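Local coordinates for protein phytochromobilin synthase (Solanum lycopersicum, PDB 6KME) that binds biliverdin IX alpha and probably reduces it, with electrons from ferredoxin, to phytochromobilin, the chromophore of phytochrome, at residues S236-G241 with G286-K291; K166-S171 with E290-I295. The protein carries 1 engineered substitution. All coordinates share one frame; numbering follows the deposited sequence.

Interaction 1: residues S236-G241 with G286-K291; sequences SEKDPG and GKVNEK. With BLA (biliverdine IX alpha), chain B.
Lys238 carries the polar part of this contact, sending its ammonium group into a bend of backbone made by Asn289, Glu290 and Lys291. Lys238 NZ donates to Asn289 O at 2.9 Å, approaching almost in line with the carbonyl, and to Lys291 O at 2.9 Å from well above that carbonyl's plane. A water that accepts from Lys238 NZ at 2.9 Å donates in turn to Glu290 O, so the ammonium serves two carbonyls directly and the one between them through the water. A turn early in the chain (chi2 -58°), followed by an extended run, brings NZ there. The bend is an Asx turn, closed by Lys291 N donating to Asn289 OD1 at 2.9 Å. A methionine in place of Lys238 would probably leave the Asn289 and Lys291 carbonyls without their shared donor and allow the turn to drift from the helix.

Van der Waals packing is modest: the Val288 CG1 methyl lies 3.7 Å from Glu237 OE2. Just beyond the helix, Pro240 CG lies 3.4 Å from NA of the bilin, and Gly241 CA also packs on the pigment, where a side chain would collide with it. The contact thus ties the C-terminal end of helix 218-238 to the loop following helix 274-277, with Phe274 packing against Glu237, Lys238 and Val288.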
# COMPACT_ATOMS: atom_id res chain seq x y z
N SER A 236 -2.93 8.44 4.70
CA SER A 236 -2.15 9.31 5.57
C SER A 236 -2.89 9.60 6.88
O SER A 236 -2.24 9.90 7.88
CB SER A 236 -1.76 10.61 4.86
OG SER A 236 -2.87 11.44 4.69
N GLU A 237 -4.21 9.47 6.89
CA GLU A 237 -4.98 9.68 8.12
C GLU A 237 -5.11 8.41 8.97
O GLU A 237 -5.05 8.49 10.20
CB GLU A 237 -6.38 10.22 7.79
CG GLU A 237 -7.23 10.62 9.02
CD GLU A 237 -6.78 11.93 9.67
OE1 GLU A 237 -6.33 12.84 8.95
OE2 GLU A 237 -6.88 12.04 10.91
N LYS A 238 -5.29 7.23 8.35
CA LYS A 238 -5.78 6.05 9.06
C LYS A 238 -4.93 4.78 8.95
O LYS A 238 -5.33 3.76 9.52
CB LYS A 238 -7.21 5.71 8.59
CG LYS A 238 -8.29 6.73 9.00
CD LYS A 238 -8.34 6.90 10.51
CE LYS A 238 -9.50 7.77 10.99
NZ LYS A 238 -9.38 8.07 12.46
N ASP A 239 -3.80 4.80 8.23
CA ASP A 239 -3.00 3.57 8.09
C ASP A 239 -2.62 3.05 9.48
O ASP A 239 -2.23 3.84 10.35
CB ASP A 239 -1.74 3.80 7.26
CG ASP A 239 -1.68 2.91 5.99
OD1 ASP A 239 -2.68 2.80 5.25
OD2 ASP A 239 -0.60 2.34 5.71
N PRO A 240 -2.74 1.75 9.73
CA PRO A 240 -2.45 1.24 11.08
C PRO A 240 -1.02 1.47 11.57
O PRO A 240 -0.81 1.52 12.79
CB PRO A 240 -2.78 -0.26 10.96
CG PRO A 240 -3.82 -0.31 9.88
CD PRO A 240 -3.35 0.72 8.87
N GLY A 241 -0.04 1.66 10.68
CA GLY A 241 1.32 1.79 11.18
C GLY A 241 1.65 3.11 11.86
O GLY A 241 2.74 3.23 12.44
N GLY A 286 -16.33 18.82 14.88
CA GLY A 286 -15.72 19.11 13.60
C GLY A 286 -14.36 18.48 13.37
O GLY A 286 -13.77 18.68 12.30
N LYS A 287 -13.85 17.73 14.34
CA LYS A 287 -12.59 17.02 14.22
C LYS A 287 -12.82 15.66 13.57
O LYS A 287 -13.96 15.23 13.35
CB LYS A 287 -11.96 16.85 15.61
CG LYS A 287 -11.75 18.17 16.35
CD LYS A 287 -11.21 17.96 17.76
CE LYS A 287 -10.84 19.29 18.41
NZ LYS A 287 -10.18 19.12 19.74
N VAL A 288 -11.72 14.98 13.25
CA VAL A 288 -11.78 13.63 12.69
C VAL A 288 -11.97 12.62 13.82
O VAL A 288 -11.22 12.62 14.80
CB VAL A 288 -10.52 13.31 11.89
CG1 VAL A 288 -10.56 11.87 11.40
CG2 VAL A 288 -10.40 14.28 10.69
N ASN A 289 -12.97 11.76 13.69
CA ASN A 289 -13.25 10.75 14.71
C ASN A 289 -12.01 9.90 14.98
O ASN A 289 -11.35 9.43 14.05
CB ASN A 289 -14.42 9.88 14.25
CG ASN A 289 -15.03 9.09 15.39
OD1 ASN A 289 -14.32 8.41 16.14
ND2 ASN A 289 -16.35 9.17 15.52
N GLU A 290 -11.72 9.67 16.27
CA GLU A 290 -10.55 8.88 16.65
C GLU A 290 -10.64 7.43 16.22
O GLU A 290 -9.61 6.74 16.16
CB GLU A 290 -10.35 8.92 18.17
CG GLU A 290 -9.70 10.18 18.69
CD GLU A 290 -9.60 10.19 20.21
OE1 GLU A 290 -10.32 9.39 20.86
OE2 GLU A 290 -8.81 10.99 20.75
N LYS A 291 -11.84 6.92 15.95
CA LYS A 291 -11.97 5.54 15.49
C LYS A 291 -11.28 5.35 14.15
O LYS A 291 -11.38 6.20 13.26
CB LYS A 291 -13.44 5.15 15.36
CG LYS A 291 -14.15 5.07 16.69
CD LYS A 291 -15.41 4.25 16.55
CE LYS A 291 -16.61 5.12 16.30
NZ LYS A 291 -17.65 4.92 17.36
CHA BLA B . -2.38 -4.01 11.36
NA BLA B . -2.37 -3.17 8.91
C1A BLA B . -3.00 -3.79 9.99
C2A BLA B . -4.35 -4.16 9.55
C3A BLA B . -4.49 -3.72 8.17
C4A BLA B . -3.25 -3.11 7.79
CMA BLA B . -5.69 -3.86 7.22
CAA BLA B . -5.38 -4.85 10.50
CBA BLA B . -6.01 -3.81 11.38
CGA BLA B . -7.30 -3.21 10.70
O1A BLA B . -8.05 -4.07 10.37
O2A BLA B . -7.29 -2.02 10.65
CHB BLA B . -2.85 -2.50 6.44
NB BLA B . -4.82 -1.29 5.71
C1B BLA B . -3.45 -1.59 5.57
C2B BLA B . -3.14 -1.08 4.10
C3B BLA B . -4.21 -0.32 3.63
C4B BLA B . -5.30 -0.40 4.69
CMB BLA B . -1.75 -1.23 3.52
OB BLA B . -6.38 0.16 4.79
CAB BLA B . -4.61 0.47 2.41
CBB BLA B . -5.64 1.25 2.02
NC BLA B . 1.95 -1.56 9.52
C1C BLA B . 2.57 -0.99 8.38
C2C BLA B . 3.81 -0.26 8.91
C3C BLA B . 3.84 -0.45 10.29
C4C BLA B . 2.62 -1.30 10.72
CMC BLA B . 4.71 0.48 7.91
OC BLA B . 2.03 -1.18 7.30
CAC BLA B . 4.87 0.09 11.21
CBC BLA B . 5.61 1.22 11.22
CHD BLA B . 2.12 -1.79 11.90
ND BLA B . -0.16 -2.82 11.22
C1D BLA B . 0.79 -2.51 12.10
C2D BLA B . 0.47 -2.96 13.50
C3D BLA B . -0.76 -3.60 13.44
C4D BLA B . -1.22 -3.53 11.95
CMD BLA B . 1.43 -2.69 14.65
CAD BLA B . -1.64 -4.28 14.50
CBD BLA B . -2.29 -3.31 15.46
CGD BLA B . -3.43 -2.39 14.84
O1D BLA B . -3.26 -1.22 15.11
O2D BLA B . -4.27 -3.01 14.20
O HOH W 1 -7.76 6.16 13.91

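Interaction 2: residues K166-S171 with E290-I295. With BLA (biliverdine IX alpha), chain B.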
# COMPACT_ATOMS: atom_id res chain seq x y z
N LYS A 166 -11.20 -10.65 10.40
CA LYS A 166 -11.92 -9.38 10.39
C LYS A 166 -10.96 -8.20 10.34
O LYS A 166 -9.88 -8.22 10.96
CB LYS A 166 -12.83 -9.28 11.63
CG LYS A 166 -13.94 -10.31 11.65
CD LYS A 166 -14.76 -10.25 12.97
CE LYS A 166 -15.70 -11.45 13.08
NZ LYS A 166 -16.44 -11.47 14.35
N LEU A 167 -11.33 -7.17 9.58
CA LEU A 167 -10.48 -6.00 9.41
C LEU A 167 -11.36 -4.77 9.20
O LEU A 167 -12.53 -4.88 8.86
CB LEU A 167 -9.50 -6.16 8.23
CG LEU A 167 -10.05 -6.03 6.79
CD1 LEU A 167 -8.91 -5.90 5.78
CD2 LEU A 167 -10.95 -7.20 6.42
N THR A 168 -10.76 -3.59 9.42
CA THR A 168 -11.42 -2.31 9.18
C THR A 168 -12.23 -2.35 7.87
O THR A 168 -11.67 -2.63 6.80
CB THR A 168 -10.35 -1.22 9.13
OG1 THR A 168 -9.73 -1.10 10.42
CG2 THR A 168 -10.90 0.15 8.67
N SER A 169 -13.55 -2.13 7.96
CA SER A 169 -14.40 -2.35 6.78
C SER A 169 -14.07 -1.35 5.67
O SER A 169 -14.12 -1.71 4.49
CB SER A 169 -15.88 -2.25 7.15
OG SER A 169 -16.33 -3.41 7.83
N GLU A 170 -13.73 -0.11 6.03
CA GLU A 170 -13.39 0.91 5.04
C GLU A 170 -12.13 0.55 4.25
O GLU A 170 -11.93 1.08 3.15
CB GLU A 170 -13.21 2.27 5.73
CG GLU A 170 -14.51 2.87 6.28
CD GLU A 170 -14.87 2.38 7.70
OE1 GLU A 170 -14.23 1.43 8.20
OE2 GLU A 170 -15.78 2.96 8.33
N SER A 171 -11.28 -0.34 4.78
CA SER A 171 -10.07 -0.73 4.05
C SER A 171 -10.40 -1.52 2.79
O SER A 171 -9.66 -1.43 1.79
CB SER A 171 -9.14 -1.54 4.96
OG SER A 171 -8.64 -0.73 6.02
N GLU A 290 -11.72 9.67 16.27
CA GLU A 290 -10.55 8.88 16.65
C GLU A 290 -10.64 7.43 16.22
O GLU A 290 -9.61 6.74 16.16
CB GLU A 290 -10.35 8.92 18.17
CG GLU A 290 -9.70 10.18 18.69
CD GLU A 290 -9.60 10.19 20.21
OE1 GLU A 290 -10.32 9.39 20.86
OE2 GLU A 290 -8.81 10.99 20.75
N LYS A 291 -11.84 6.92 15.95
CA LYS A 291 -11.97 5.54 15.49
C LYS A 291 -11.28 5.35 14.15
O LYS A 291 -11.38 6.20 13.26
CB LYS A 291 -13.44 5.15 15.36
CG LYS A 291 -14.15 5.07 16.69
CD LYS A 291 -15.41 4.25 16.55
CE LYS A 291 -16.61 5.12 16.30
NZ LYS A 291 -17.65 4.92 17.36
N ARG A 292 -10.57 4.23 14.01
CA ARG A 292 -10.07 3.86 12.68
C ARG A 292 -11.22 3.55 11.73
O ARG A 292 -11.18 3.94 10.55
CB ARG A 292 -9.12 2.66 12.78
CG ARG A 292 -8.42 2.32 11.43
CD ARG A 292 -7.40 1.19 11.58
NE ARG A 292 -6.44 1.47 12.64
CZ ARG A 292 -5.68 0.54 13.22
NH1 ARG A 292 -5.77 -0.71 12.84
NH2 ARG A 292 -4.85 0.88 14.19
N SER A 293 -12.25 2.87 12.22
CA SER A 293 -13.34 2.36 11.40
C SER A 293 -14.66 2.87 11.96
O SER A 293 -15.01 2.55 13.10
CB SER A 293 -13.34 0.82 11.38
OG SER A 293 -14.43 0.32 10.61
N MET A 294 -15.40 3.66 11.17
CA MET A 294 -16.74 4.06 11.58
C MET A 294 -17.72 2.89 11.52
O MET A 294 -18.66 2.82 12.32
CB MET A 294 -17.25 5.22 10.72
CG MET A 294 -16.56 6.58 10.96
SD MET A 294 -16.47 7.12 12.68
CE MET A 294 -18.21 7.16 13.13
N ILE A 295 -17.52 1.98 10.56
CA ILE A 295 -18.40 0.82 10.39
C ILE A 295 -18.12 -0.24 11.45
O ILE A 295 -19.05 -0.84 12.01
CB ILE A 295 -18.23 0.26 8.96
CG1 ILE A 295 -18.75 1.27 7.93
CG2 ILE A 295 -18.91 -1.11 8.80
CD1 ILE A 295 -18.22 1.02 6.51
CHA BLA B . -2.38 -4.01 11.36
NA BLA B . -2.37 -3.17 8.91
C1A BLA B . -3.00 -3.79 9.99
C2A BLA B . -4.35 -4.16 9.55
C3A BLA B . -4.49 -3.72 8.17
C4A BLA B . -3.25 -3.11 7.79
CMA BLA B . -5.69 -3.86 7.22
CAA BLA B . -5.38 -4.85 10.50
CBA BLA B . -6.01 -3.81 11.38
CGA BLA B . -7.30 -3.21 10.70
O1A BLA B . -8.05 -4.07 10.37
O2A BLA B . -7.29 -2.02 10.65
CHB BLA B . -2.85 -2.50 6.44
NB BLA B . -4.82 -1.29 5.71
C1B BLA B . -3.45 -1.59 5.57
C2B BLA B . -3.14 -1.08 4.10
C3B BLA B . -4.21 -0.32 3.63
C4B BLA B . -5.30 -0.40 4.69
CMB BLA B . -1.75 -1.23 3.52
OB BLA B . -6.38 0.16 4.79
CAB BLA B . -4.61 0.47 2.41
CBB BLA B . -5.64 1.25 2.02
NC BLA B . 1.95 -1.56 9.52
C1C BLA B . 2.57 -0.99 8.38
C2C BLA B . 3.81 -0.26 8.91
C3C BLA B . 3.84 -0.45 10.29
C4C BLA B . 2.62 -1.30 10.72
CMC BLA B . 4.71 0.48 7.91
OC BLA B . 2.03 -1.18 7.30
CAC BLA B . 4.87 0.09 11.21
CBC BLA B . 5.61 1.22 11.22
CHD BLA B . 2.12 -1.79 11.90
ND BLA B . -0.16 -2.82 11.22
C1D BLA B . 0.79 -2.51 12.10
C2D BLA B . 0.47 -2.96 13.50
C3D BLA B . -0.76 -3.60 13.44
C4D BLA B . -1.22 -3.53 11.95
CMD BLA B . 1.43 -2.69 14.65
CAD BLA B . -1.64 -4.28 14.50
CBD BLA B . -2.29 -3.31 15.46
CGD BLA B . -3.43 -2.39 14.84
O1D BLA B . -3.26 -1.22 15.11
O2D BLA B . -4.27 -3.01 14.20
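The carboxylate of Glu170 meets the backbone and side chains of 293-295 with both oxygens. Ser293 OG donates to Glu170 OE1 at 2.7 Å, on the syn lone pair, while Ile295 N reaches OE2 of Glu170 at 3.0 Å, also on the syn side but 19° out of the carboxylate plane. Ser293 OG bonds Gly296 N as well, which fixes the hydroxyl.

Next to this grip, the segments jointly hold the bilin propionates. Thr168 OG1 donates to BLA O2A at 2.6 Å and Thr168 N to BLA O1A at 2.9 Å, a two-point hold on one carboxylate. Arg292, extended at first (chi1 -173°) and then bent at chi3, bridges both propionates: Arg292 NH1 bonds BLA O2A at 3.0 Å and also BLA O2D, and NH2 bonds BLA O1D at 2.8 Å. Ser171 OG donates to the lactam oxygen BLA OB at 2.7 Å.

Around these bonds, Thr168 CG2 packs on Ser293 CB at 3.7 Å. Ile295 lays CG2 against Ser169, whose hydroxyl bonds Gly296 O, and CG1 and CD1 beside the Glu170 carboxylate. The contact forms one wall of the substrate pocket and includes strand 167-168, paired antiparallel with 297-298, with Tyr281 bonding Arg292 O.

Along the chain, 166-171 comes first, then 236-241, and both meet the loop between helix 274-277 and strand 297-298. Interaction 2 closes the longer span, which takes in edge strand 180-185 of the large sheet and helices 188-211 and 218-238. Interaction 1 closes a shorter span within it, a little over half helical and without strand, so the two nest; their second segments overlap at Glu290 and Lys291. The Lys291 carbonyl, gripped by Lys238 in interaction 1, holds the loop to the helix end just before Arg292 enters the pocket, where Pro240 CG packs 3.6 Å from Arg292 NH1. Together they join the end of helix 218-238 and strand 167-168 through one loop, beside the bilin that both touch.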